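Long-range contact in fructooligosaccharide ABC transporter substrate-binding protein FusA (Streptococcus pneumoniae, PDB 5G5Y), which captures short- and long-chain fructooligosaccharides, preferring tetrasaccharides and larger, for import by the FusABC-MsmK ABC transporter: residues V135-I141 and V266-K272. Sequence-based numbering, arbitrary orientation.
Sequences VNDMAWI and VYFTWDK
Trp140 and Lys272 cross at about a right angle: the lysine CB sits 3.8 Å from the centroid of the six-membered ring of Trp140, over its face, and CG and CD run on past the rim at CZ3. Beyond CG the chain is extended, which carries NZ clear of the indole to the carbonyl oxygens of Tyr282 and Asn279. Trp140 also offers its CB, 3.8 Å from Tyr267 CE1, an off-centre CH-pi contact, while the phenol and the five-membered ring barely overlap. Among the side chains on the other face of the sheet, Ala139 CB lies 3.6 Å from Phe268 CE2, and Ile141 CG1 packs against Val266 CG2. These residues pair two antiparallel central strands of a four-stranded mixed sheet in a two-lobed solute-binding protein, with helix 399-412 beside Met138 and Trp140. Trp140 N donates to Tyr267 O (2.8 Å), and Trp140 O accepts from Tyr267 N; Thr269 N reaches Met138 O. A further bond leaves the indole edge: with CG beside the backbone N (chi1 -55°), NE1 points almost straight at Thr269 O (3.1 Å, 174° at the hydrogen); the oxygen lies in the indole plane, but NE1 stands well above the carbonyl plane of Thr269. Next to Thr269, whose hydroxyl bonds Glu192, comes Trp270, a substrate-binding residue. Its ring edge meets Asn136 CB at CZ3 (3.9 Å), while Trp270 CA makes a CA-H...O contact with Asn136 O (3.4 Å). Arg404 adds a cation-pi contact to Trp270, and Asn136 ND2 bonds OD1 of Asn191, another substrate-binding residue.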
loop_
_atom_site.group_PDB
_atom_site.type_symbol
_atom_site.label_atom_id
_atom_site.label_comp_id
_atom_site.label_asym_id
_atom_site.label_seq_id
_atom_site.Cartn_x
_atom_site.Cartn_y
_atom_site.Cartn_z
ATOM N N VAL A 135 -5.005 4.745 6.085
ATOM C CA VAL A 135 -4.149 5.896 6.438
ATOM C C VAL A 135 -2.747 5.375 6.337
ATOM O O VAL A 135 -2.447 4.330 6.934
ATOM C CB VAL A 135 -4.423 6.387 7.874
ATOM C CG1 VAL A 135 -3.491 7.536 8.319
ATOM C CG2 VAL A 135 -5.840 6.893 7.937
ATOM N N ASN A 136 -1.905 6.052 5.566
ATOM C CA ASN A 136 -0.505 5.651 5.421
ATOM C C ASN A 136 0.440 6.512 6.271
ATOM O O ASN A 136 1.302 5.969 6.978
ATOM C CB ASN A 136 -0.098 5.575 3.949
ATOM C CG ASN A 136 -0.112 6.937 3.238
ATOM O OD1 ASN A 136 -1.003 7.747 3.413
ATOM N ND2 ASN A 136 0.868 7.161 2.414
ATOM N N ASP A 137 0.233 7.830 6.246
ATOM C CA ASP A 137 1.095 8.785 6.920
ATOM C C ASP A 137 0.549 9.251 8.278
ATOM O O ASP A 137 0.190 10.413 8.452
ATOM C CB ASP A 137 1.408 9.988 6.021
ATOM C CG ASP A 137 0.200 10.842 5.703
ATOM O OD1 ASP A 137 -0.898 10.304 5.472
ATOM O OD2 ASP A 137 0.356 12.094 5.698
ATOM N N MET A 138 0.527 8.338 9.237
ATOM C CA MET A 138 0.007 8.614 10.576
ATOM C C MET A 138 0.888 9.665 11.257
ATOM O O MET A 138 2.109 9.675 11.048
ATOM C CB MET A 138 -0.020 7.348 11.441
ATOM C CG MET A 138 -0.956 6.299 10.951
ATOM S SD MET A 138 -1.024 4.767 11.904
ATOM C CE MET A 138 -1.321 5.324 13.571
ATOM N N ALA A 139 0.249 10.544 12.035
ATOM C CA ALA A 139 0.955 11.573 12.828
ATOM C C ALA A 139 1.177 11.018 14.236
ATOM O O ALA A 139 0.270 10.381 14.799
ATOM C CB ALA A 139 0.163 12.852 12.870
ATOM N N TRP A 140 2.377 11.239 14.754
ATOM C CA TRP A 140 2.801 10.748 16.053
ATOM C C TRP A 140 3.313 11.928 16.857
ATOM O O TRP A 140 3.921 12.863 16.288
ATOM C CB TRP A 140 3.930 9.741 15.859
ATOM C CG TRP A 140 3.582 8.630 14.935
ATOM C CD1 TRP A 140 3.783 8.594 13.596
ATOM C CD2 TRP A 140 2.988 7.380 15.286
ATOM N NE1 TRP A 140 3.324 7.417 13.089
ATOM C CE2 TRP A 140 2.848 6.646 14.103
ATOM C CE3 TRP A 140 2.550 6.823 16.485
ATOM C CZ2 TRP A 140 2.287 5.364 14.066
ATOM C CZ3 TRP A 140 1.997 5.518 16.454
ATOM C CH2 TRP A 140 1.870 4.825 15.264
ATOM N N ILE A 141 3.079 11.901 18.168
ATOM C CA ILE A 141 3.459 13.021 19.026
ATOM C C ILE A 141 4.259 12.518 20.247
ATOM O O ILE A 141 3.986 11.425 20.748
ATOM C CB ILE A 141 2.227 13.838 19.443
ATOM C CG1 ILE A 141 2.615 15.117 20.211
ATOM C CG2 ILE A 141 1.224 13.006 20.215
ATOM C CD1 ILE A 141 1.473 16.092 20.357
ATOM N N VAL A 266 6.255 16.344 16.755
ATOM C CA VAL A 266 5.199 15.705 15.970
ATOM C C VAL A 266 5.872 15.312 14.683
ATOM O O VAL A 266 6.597 16.113 14.103
ATOM C CB VAL A 266 3.992 16.641 15.707
ATOM C CG1 VAL A 266 3.002 16.035 14.693
ATOM C CG2 VAL A 266 3.291 16.992 17.017
ATOM N N TYR A 267 5.681 14.070 14.236
ATOM C CA TYR A 267 6.218 13.638 12.955
ATOM C C TYR A 267 5.273 12.602 12.328
ATOM O O TYR A 267 4.325 12.169 12.962
ATOM C CB TYR A 267 7.660 13.085 13.068
ATOM C CG TYR A 267 7.746 11.692 13.659
ATOM C CD1 TYR A 267 7.597 11.469 15.032
ATOM C CD2 TYR A 267 7.896 10.599 12.839
ATOM C CE1 TYR A 267 7.672 10.173 15.568
ATOM C CE2 TYR A 267 7.946 9.303 13.347
ATOM C CZ TYR A 267 7.827 9.082 14.699
ATOM O OH TYR A 267 7.890 7.774 15.134
ATOM N N PHE A 268 5.535 12.269 11.072
ATOM C CA PHE A 268 4.692 11.341 10.295
ATOM C C PHE A 268 5.474 10.110 9.856
ATOM O O PHE A 268 6.594 10.218 9.377
ATOM C CB PHE A 268 4.107 12.050 9.049
ATOM C CG PHE A 268 3.314 13.263 9.378
ATOM C CD1 PHE A 268 3.949 14.447 9.686
ATOM C CD2 PHE A 268 1.915 13.226 9.404
ATOM C CE1 PHE A 268 3.226 15.578 10.032
ATOM C CE2 PHE A 268 1.189 14.349 9.747
ATOM C CZ PHE A 268 1.843 15.537 10.051
ATOM N N THR A 269 4.841 8.950 9.935
ATOM C CA THR A 269 5.383 7.708 9.393
ATOM C C THR A 269 4.337 6.620 9.439
ATOM O O THR A 269 3.276 6.801 10.011
ATOM C CB THR A 269 6.696 7.249 10.127
ATOM O OG1 THR A 269 7.359 6.291 9.310
ATOM C CG2 THR A 269 6.411 6.730 11.483
ATOM N N TRP A 270 4.618 5.505 8.792
ATOM C CA TRP A 270 3.716 4.360 8.838
ATOM C C TRP A 270 3.597 3.760 10.222
ATOM O O TRP A 270 2.492 3.543 10.741
ATOM C CB TRP A 270 4.164 3.329 7.843
ATOM C CG TRP A 270 3.336 2.074 7.757
ATOM C CD1 TRP A 270 3.542 0.929 8.462
ATOM C CD2 TRP A 270 2.226 1.817 6.880
ATOM N NE1 TRP A 270 2.619 -0.034 8.093
ATOM C CE2 TRP A 270 1.803 0.483 7.125
ATOM C CE3 TRP A 270 1.549 2.573 5.935
ATOM C CZ2 TRP A 270 0.750 -0.099 6.447
ATOM C CZ3 TRP A 270 0.494 1.991 5.240
ATOM C CH2 TRP A 270 0.093 0.661 5.508
ATOM N N ASP A 271 4.745 3.514 10.829
ATOM C CA ASP A 271 4.816 2.865 12.134
ATOM C C ASP A 271 5.953 3.501 12.868
ATOM O O ASP A 271 7.069 3.463 12.367
ATOM C CB ASP A 271 5.032 1.359 11.897
ATOM C CG ASP A 271 5.167 0.533 13.178
ATOM O OD1 ASP A 271 5.487 1.054 14.277
ATOM O OD2 ASP A 271 4.954 -0.709 13.057
ATOM N N LYS A 272 5.659 4.053 14.049
ATOM C CA LYS A 272 6.649 4.778 14.890
ATOM C C LYS A 272 7.892 3.914 15.205
ATOM O O LYS A 272 9.026 4.426 15.354
ATOM C CB LYS A 272 5.998 5.248 16.204
ATOM C CG LYS A 272 5.656 4.137 17.204
ATOM C CD LYS A 272 5.113 4.683 18.505
ATOM C CE LYS A 272 5.070 3.558 19.554
ATOM N NZ LYS A 272 4.319 3.926 20.760
#